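Local coordinates for protein beta-d-glucoside glucohydrolase (Hypocrea jecorina, PDB 3ZZ1) that probably hydrolyses terminal, non-reducing beta-D-glucosyl residues, releasing beta-D-glucose, as a secreted family 3 beta-glucosidase of cellulose breakdown, at residues A[68-73]-A[310-315]; A[94-99]-A[317-322]. All blocks are in the same frame, centred on the assembly; numbering follows the deposited sequence.

Contact 1. Residues A[68-73]-A[310-315]. With NAG (2-acetamido-2-deoxy-beta-D-glucopyranose), chain B.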
loop_
_atom_site.group_PDB
_atom_site.type_symbol
_atom_site.label_atom_id
_atom_site.label_comp_id
_atom_site.label_asym_id
_atom_site.label_seq_id
_atom_site.Cartn_x
_atom_site.Cartn_y
_atom_site.Cartn_z
ATOM N N TYR A 68 -5.999 17.700 4.306
ATOM C CA TYR A 68 -6.517 19.060 4.534
ATOM C C TYR A 68 -5.474 20.042 5.060
ATOM O O TYR A 68 -5.778 21.209 5.307
ATOM C CB TYR A 68 -7.760 19.063 5.440
ATOM C CG TYR A 68 -8.907 18.199 4.965
ATOM C CD1 TYR A 68 -9.514 18.419 3.725
ATOM C CD2 TYR A 68 -9.403 17.176 5.771
ATOM C CE1 TYR A 68 -10.576 17.626 3.297
ATOM C CE2 TYR A 68 -10.457 16.386 5.362
ATOM C CZ TYR A 68 -11.042 16.611 4.125
ATOM O OH TYR A 68 -12.088 15.814 3.725
ATOM N N SER A 69 -4.242 19.580 5.214
ATOM C CA SER A 69 -3.174 20.433 5.699
ATOM C C SER A 69 -2.609 21.293 4.578
ATOM O O SER A 69 -2.575 20.879 3.418
ATOM C CB SER A 69 -2.070 19.594 6.337
ATOM O OG SER A 69 -0.979 20.403 6.737
ATOM N N THR A 70 -2.174 22.494 4.942
ATOM C CA THR A 70 -1.559 23.415 3.998
ATOM C C THR A 70 -0.057 23.521 4.229
ATOM O O THR A 70 0.636 24.198 3.478
ATOM C CB THR A 70 -2.190 24.825 4.069
ATOM O OG1 THR A 70 -2.176 25.288 5.425
ATOM C CG2 THR A 70 -3.621 24.794 3.545
ATOM N N GLY A 71 0.446 22.846 5.259
ATOM C CA GLY A 71 1.876 22.871 5.544
ATOM C C GLY A 71 2.507 21.500 5.696
ATOM O O GLY A 71 3.488 21.338 6.422
ATOM N N SER A 72 1.949 20.514 5.002
ATOM C CA SER A 72 2.420 19.137 5.114
ATOM C C SER A 72 3.008 18.615 3.809
ATOM O O SER A 72 2.760 19.167 2.731
ATOM C CB SER A 72 1.285 18.223 5.570
ATOM O OG SER A 72 0.212 18.275 4.644
ATOM N N THR A 73 3.797 17.552 3.933
ATOM C CA THR A 73 4.367 16.858 2.795
ATOM C C THR A 73 3.328 15.918 2.185
ATOM O O THR A 73 2.562 15.274 2.901
ATOM C CB THR A 73 5.634 16.063 3.214
ATOM O OG1 THR A 73 6.622 16.968 3.730
ATOM C CG2 THR A 73 6.226 15.277 2.047
ATOM N N ASN A 310 -3.478 21.547 14.657
ATOM C CA ASN A 310 -3.360 22.671 13.749
ATOM C C ASN A 310 -2.754 22.203 12.431
ATOM O O ASN A 310 -1.575 21.852 12.367
ATOM C CB ASN A 310 -2.530 23.791 14.393
ATOM C CG ASN A 310 -2.433 25.033 13.530
ATOM O OD1 ASN A 310 -2.767 25.021 12.341
ATOM N ND2 ASN A 310 -1.969 26.122 14.134
ATOM N N ILE A 311 -3.574 22.188 11.384
ATOM C CA ILE A 311 -3.119 21.730 10.065
ATOM C C ILE A 311 -2.643 22.877 9.167
ATOM O O ILE A 311 -2.448 22.696 7.965
ATOM C CB ILE A 311 -4.176 20.836 9.350
ATOM C CG1 ILE A 311 -5.567 21.471 9.428
ATOM C CG2 ILE A 311 -4.170 19.414 9.951
ATOM C CD1 ILE A 311 -6.607 20.795 8.568
ATOM N N SER A 312 -2.439 24.052 9.755
ATOM C CA SER A 312 -1.844 25.175 9.025
ATOM C C SER A 312 -0.330 25.245 9.244
ATOM O O SER A 312 0.381 25.944 8.510
ATOM C CB SER A 312 -2.512 26.497 9.408
ATOM O OG SER A 312 -3.860 26.524 8.969
ATOM N N ARG A 313 0.154 24.515 10.248
ATOM C CA ARG A 313 1.578 24.479 10.577
ATOM C C ARG A 313 2.397 23.871 9.458
ATOM O O ARG A 313 2.003 22.852 8.878
ATOM C CB ARG A 313 1.816 23.655 11.842
ATOM C CG ARG A 313 1.676 24.413 13.128
ATOM C CD ARG A 313 1.842 23.472 14.302
ATOM N NE ARG A 313 1.068 23.931 15.453
ATOM C CZ ARG A 313 0.469 23.127 16.323
ATOM N NH1 ARG A 313 0.545 21.808 16.181
ATOM N NH2 ARG A 313 -0.217 23.645 17.334
ATOM N N ASN A 314 3.538 24.496 9.165
ATOM C CA ASN A 314 4.514 23.942 8.235
ATOM C C ASN A 314 5.361 22.910 8.961
ATOM O O ASN A 314 6.275 23.252 9.721
ATOM C CB ASN A 314 5.394 25.039 7.628
ATOM C CG ASN A 314 6.279 24.530 6.488
ATOM O OD1 ASN A 314 6.605 23.339 6.402
ATOM N ND2 ASN A 314 6.678 25.444 5.609
ATOM N N VAL A 315 5.042 21.643 8.717
ATOM C CA VAL A 315 5.673 20.524 9.413
ATOM C C VAL A 315 6.576 19.690 8.490
ATOM O O VAL A 315 6.983 18.582 8.841
ATOM C CB VAL A 315 4.601 19.623 10.078
ATOM C CG1 VAL A 315 3.784 20.425 11.098
ATOM C CG2 VAL A 315 3.672 18.992 9.017
HETATM C C1 NAG B . -1.791 27.357 13.424
HETATM C C2 NAG B . -2.014 28.568 14.325
HETATM C C3 NAG B . -1.590 29.861 13.620
HETATM C C4 NAG B . -0.203 29.725 12.989
HETATM C C5 NAG B . -0.153 28.482 12.112
HETATM C C6 NAG B . 1.211 28.279 11.453
HETATM C C7 NAG B . -3.805 28.507 16.000
HETATM C C8 NAG B . -5.286 28.521 16.222
HETATM N N2 NAG B . -3.409 28.580 14.730
HETATM O O3 NAG B . -1.547 30.907 14.562
HETATM O O4 NAG B . 0.111 30.858 12.215
HETATM O O5 NAG B . -0.468 27.370 12.922
HETATM O O6 NAG B . 2.167 27.858 12.403
HETATM O O7 NAG B . -3.038 28.433 16.961
HETATM O O HOH W 1 0.155 20.564 9.135
HETATM O O HOH W 2 -0.243 27.027 6.043
HETATM O O HOH W 3 -4.448 26.291 6.344
#
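T70 N donates to I311 O over 3.0 Å, and V315 N returns a bond of 2.8 Å to G71 O; these two backbone bonds hold together two irregular loops, 68-73 with an ST turn, between strand 58-60 and helix 78-83, and the glycosylated 310-315 with an Asx turn. I311 O also lies 3.0 Å from S69 OG, though where that hydroxyl proton points is not settled. S69 OG itself closes the ST turn by accepting from G71 N. The two backbones come nearest at G71, whose CA is 3.9 Å from the CA of N314 and makes a CA-H...O contact of 3.3 Å with R313 O. I311 adds the apolar part: its CG1 stands between backbone N and carbonyl carbon (chi1 47°), and CD1 reaches Y68 CB at 3.8 Å. Three waters bridge the loops, one between S69 OG and R313 O, two between T70 OG1 and S312, at its O and its OG.

Behind this shell, N310 OD1 accepts from S312 N in the Asx turn. The guanidinium of R313, bonded to S308 O and A103 O, lies with one face against N310 CB. N310 ND2 carries the N-linked sugar, bonded to NAG C1 at 1.4 Å.

Contact 2. Residues A[94-99]-A[317-322]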
loop_
_atom_site.group_PDB
_atom_site.type_symbol
_atom_site.label_atom_id
_atom_site.label_comp_id
_atom_site.label_asym_id
_atom_site.label_seq_id
_atom_site.Cartn_x
_atom_site.Cartn_y
_atom_site.Cartn_z
ATOM N N GLY A 94 7.172 6.014 6.931
ATOM C CA GLY A 94 6.324 5.924 8.122
ATOM C C GLY A 94 6.738 6.894 9.217
ATOM O O GLY A 94 5.895 7.591 9.783
ATOM N N GLN A 95 8.039 6.942 9.506
ATOM C CA GLN A 95 8.590 7.858 10.510
ATOM C C GLN A 95 8.297 9.320 10.176
ATOM O O GLN A 95 7.877 10.098 11.040
ATOM C CB GLN A 95 10.105 7.651 10.665
ATOM C CG GLN A 95 10.762 8.582 11.706
ATOM C CD GLN A 95 12.283 8.570 11.647
ATOM O OE1 GLN A 95 12.920 9.620 11.515
ATOM N NE2 GLN A 95 12.872 7.382 11.738
ATOM N N PHE A 96 8.516 9.674 8.916
ATOM C CA PHE A 96 8.335 11.043 8.450
ATOM C C PHE A 96 6.854 11.437 8.490
ATOM O O PHE A 96 6.520 12.540 8.923
ATOM C CB PHE A 96 8.937 11.210 7.048
ATOM C CG PHE A 96 10.450 11.308 7.027
ATOM C CD1 PHE A 96 11.217 11.031 8.160
ATOM C CD2 PHE A 96 11.109 11.664 5.855
ATOM C CE1 PHE A 96 12.613 11.123 8.130
ATOM C CE2 PHE A 96 12.507 11.761 5.810
ATOM C CZ PHE A 96 13.259 11.494 6.952
ATOM N N ILE A 97 5.978 10.527 8.061
ATOM C CA ILE A 97 4.525 10.709 8.195
ATOM C C ILE A 97 4.148 10.892 9.666
ATOM O O ILE A 97 3.398 11.804 10.010
ATOM C CB ILE A 97 3.717 9.535 7.562
ATOM C CG1 ILE A 97 3.737 9.643 6.033
ATOM C CG2 ILE A 97 2.266 9.522 8.061
ATOM C CD1 ILE A 97 3.298 8.395 5.299
ATOM N N GLY A 98 4.685 10.025 10.523
ATOM C CA GLY A 98 4.474 10.118 11.967
ATOM C C GLY A 98 4.854 11.479 12.519
ATOM O O GLY A 98 4.084 12.089 13.270
ATOM N N GLU A 99 6.038 11.958 12.134
ATOM C CA GLU A 99 6.541 13.266 12.576
ATOM C C GLU A 99 5.590 14.409 12.230
ATOM O O GLU A 99 5.313 15.268 13.074
ATOM C CB GLU A 99 7.932 13.540 11.998
ATOM C CG GLU A 99 9.049 12.821 12.741
ATOM C CD GLU A 99 10.408 12.967 12.078
ATOM O OE1 GLU A 99 10.595 13.898 11.267
ATOM O OE2 GLU A 99 11.301 12.147 12.377
ATOM N N GLY A 317 9.770 20.118 7.234
ATOM C CA GLY A 317 11.210 19.983 7.443
ATOM C C GLY A 317 11.904 19.601 6.142
ATOM O O GLY A 317 11.647 20.202 5.096
ATOM N N ASN A 318 12.774 18.596 6.209
ATOM C CA ASN A 318 13.472 18.072 5.039
ATOM C C ASN A 318 12.920 16.702 4.609
ATOM O O ASN A 318 13.624 15.916 3.961
ATOM C CB ASN A 318 14.974 17.986 5.338
ATOM C CG ASN A 318 15.832 18.115 4.092
ATOM O OD1 ASN A 318 17.057 18.068 4.168
ATOM N ND2 ASN A 318 15.194 18.278 2.940
ATOM N N HIS A 319 11.670 16.417 4.981
ATOM C CA HIS A 319 11.031 15.133 4.659
ATOM C C HIS A 319 10.924 14.839 3.155
ATOM O O HIS A 319 10.747 13.685 2.765
ATOM C CB HIS A 319 9.639 15.019 5.300
ATOM C CG HIS A 319 9.654 14.977 6.799
ATOM N ND1 HIS A 319 8.623 15.475 7.563
ATOM C CD2 HIS A 319 10.580 14.516 7.671
ATOM C CE1 HIS A 319 8.905 15.307 8.842
ATOM N NE2 HIS A 319 10.089 14.730 8.935
ATOM N N LYS A 320 11.022 15.874 2.319
ATOM C CA LYS A 320 11.018 15.696 0.859
ATOM C C LYS A 320 12.090 14.718 0.354
ATOM O O LYS A 320 11.948 14.147 -0.727
ATOM C CB LYS A 320 11.126 17.041 0.119
ATOM C CG LYS A 320 12.466 17.769 0.260
ATOM C CD LYS A 320 12.645 18.874 -0.789
ATOM C CE LYS A 320 11.702 20.066 -0.581
ATOM N NZ LYS A 320 11.845 20.702 0.762
ATOM N N THR A 321 13.149 14.527 1.140
ATOM C CA THR A 321 14.211 13.578 0.796
ATOM C C THR A 321 13.650 12.166 0.660
ATOM O O THR A 321 14.099 11.399 -0.186
ATOM C CB THR A 321 15.342 13.561 1.844
ATOM O OG1 THR A 321 14.800 13.223 3.126
ATOM C CG2 THR A 321 16.053 14.918 1.914
ATOM N N ASN A 322 12.665 11.830 1.493
ATOM C CA ASN A 322 12.018 10.531 1.411
ATOM C C ASN A 322 11.181 10.413 0.146
ATOM O O ASN A 322 11.233 9.389 -0.534
ATOM C CB ASN A 322 11.150 10.254 2.643
ATOM C CG ASN A 322 10.419 8.917 2.555
ATOM O OD1 ASN A 322 9.245 8.866 2.194
ATOM N ND2 ASN A 322 11.119 7.828 2.873
#
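A His-carboxylate hydrogen bond beside an oblique aromatic pair joins helix 87-103, within the family's TIM-barrel-type N-terminal region, to the chain leading into helix 320-329. H319 supplies both halves of the contact: its ring lies against F96, and its NE2 donates to E99 OE1 in a short hydrogen bond, modelled at 2.5 Å, a length that by itself says nothing of strength. The acceptor lies 11° from the imidazole plane, yet the bond is bent, with an N-H...O angle of 153°. From the carboxylate side the approach is less regular, on the anti side of OE1 and well out of the carboxylate plane. The E99 chain runs extended beyond CG, which carries the carboxylate out to the ring edge, while its CB rests 3.7 Å from H319 CE1.

The ring pair is neither a parallel stack nor edge-to-face: the planes are inclined by 32°. H319 CD2 lies over one face of F96, displaced toward the rim, with F96 CG as its nearest atom at 3.3 Å. In return F96 CB makes a CH-pi contact over the imidazole face, 4.0 Å from the ring centroid. The phenyl ring extends toward the start of helix 320-329. There N322 CB approaches F96 CD2 obliquely at 3.5 Å, and T321 OG1 lies at the ring edge.

Further residues surround these groups. F75 packs on both F96 and N322, and N322 ND2 bonds to E92 OE2 and L89 O, a second link between the same two elements. With a carboxylate at each nitrogen, the imidazole probably carries positive charge, and its rotation is fixed from two sides, since H319 ND1 bonds in turn to E100 OE2.

Overall arrangement
Contacts 1 and 2 lie on the same side of the chain's centre, their own centres about 13 Å apart, and both join the N-terminal region to chain that follows helix 282-298. Both are partly buried. Contact 1 is the more peripheral, about 23 Å from the chain centre against about 17 Å, and carries the glycan; it pairs two irregular loops through backbone atoms and waters. Contact 2, with H319 and N322 buried, pairs a helix with a helix start through side chains. Helix 87-103 connects them: E100 bonds to T73 as well as to H319, and V315 packs on the same helix, against E100 and A103. They touch where T73 OG1 lies 3.9 Å from H319 CB.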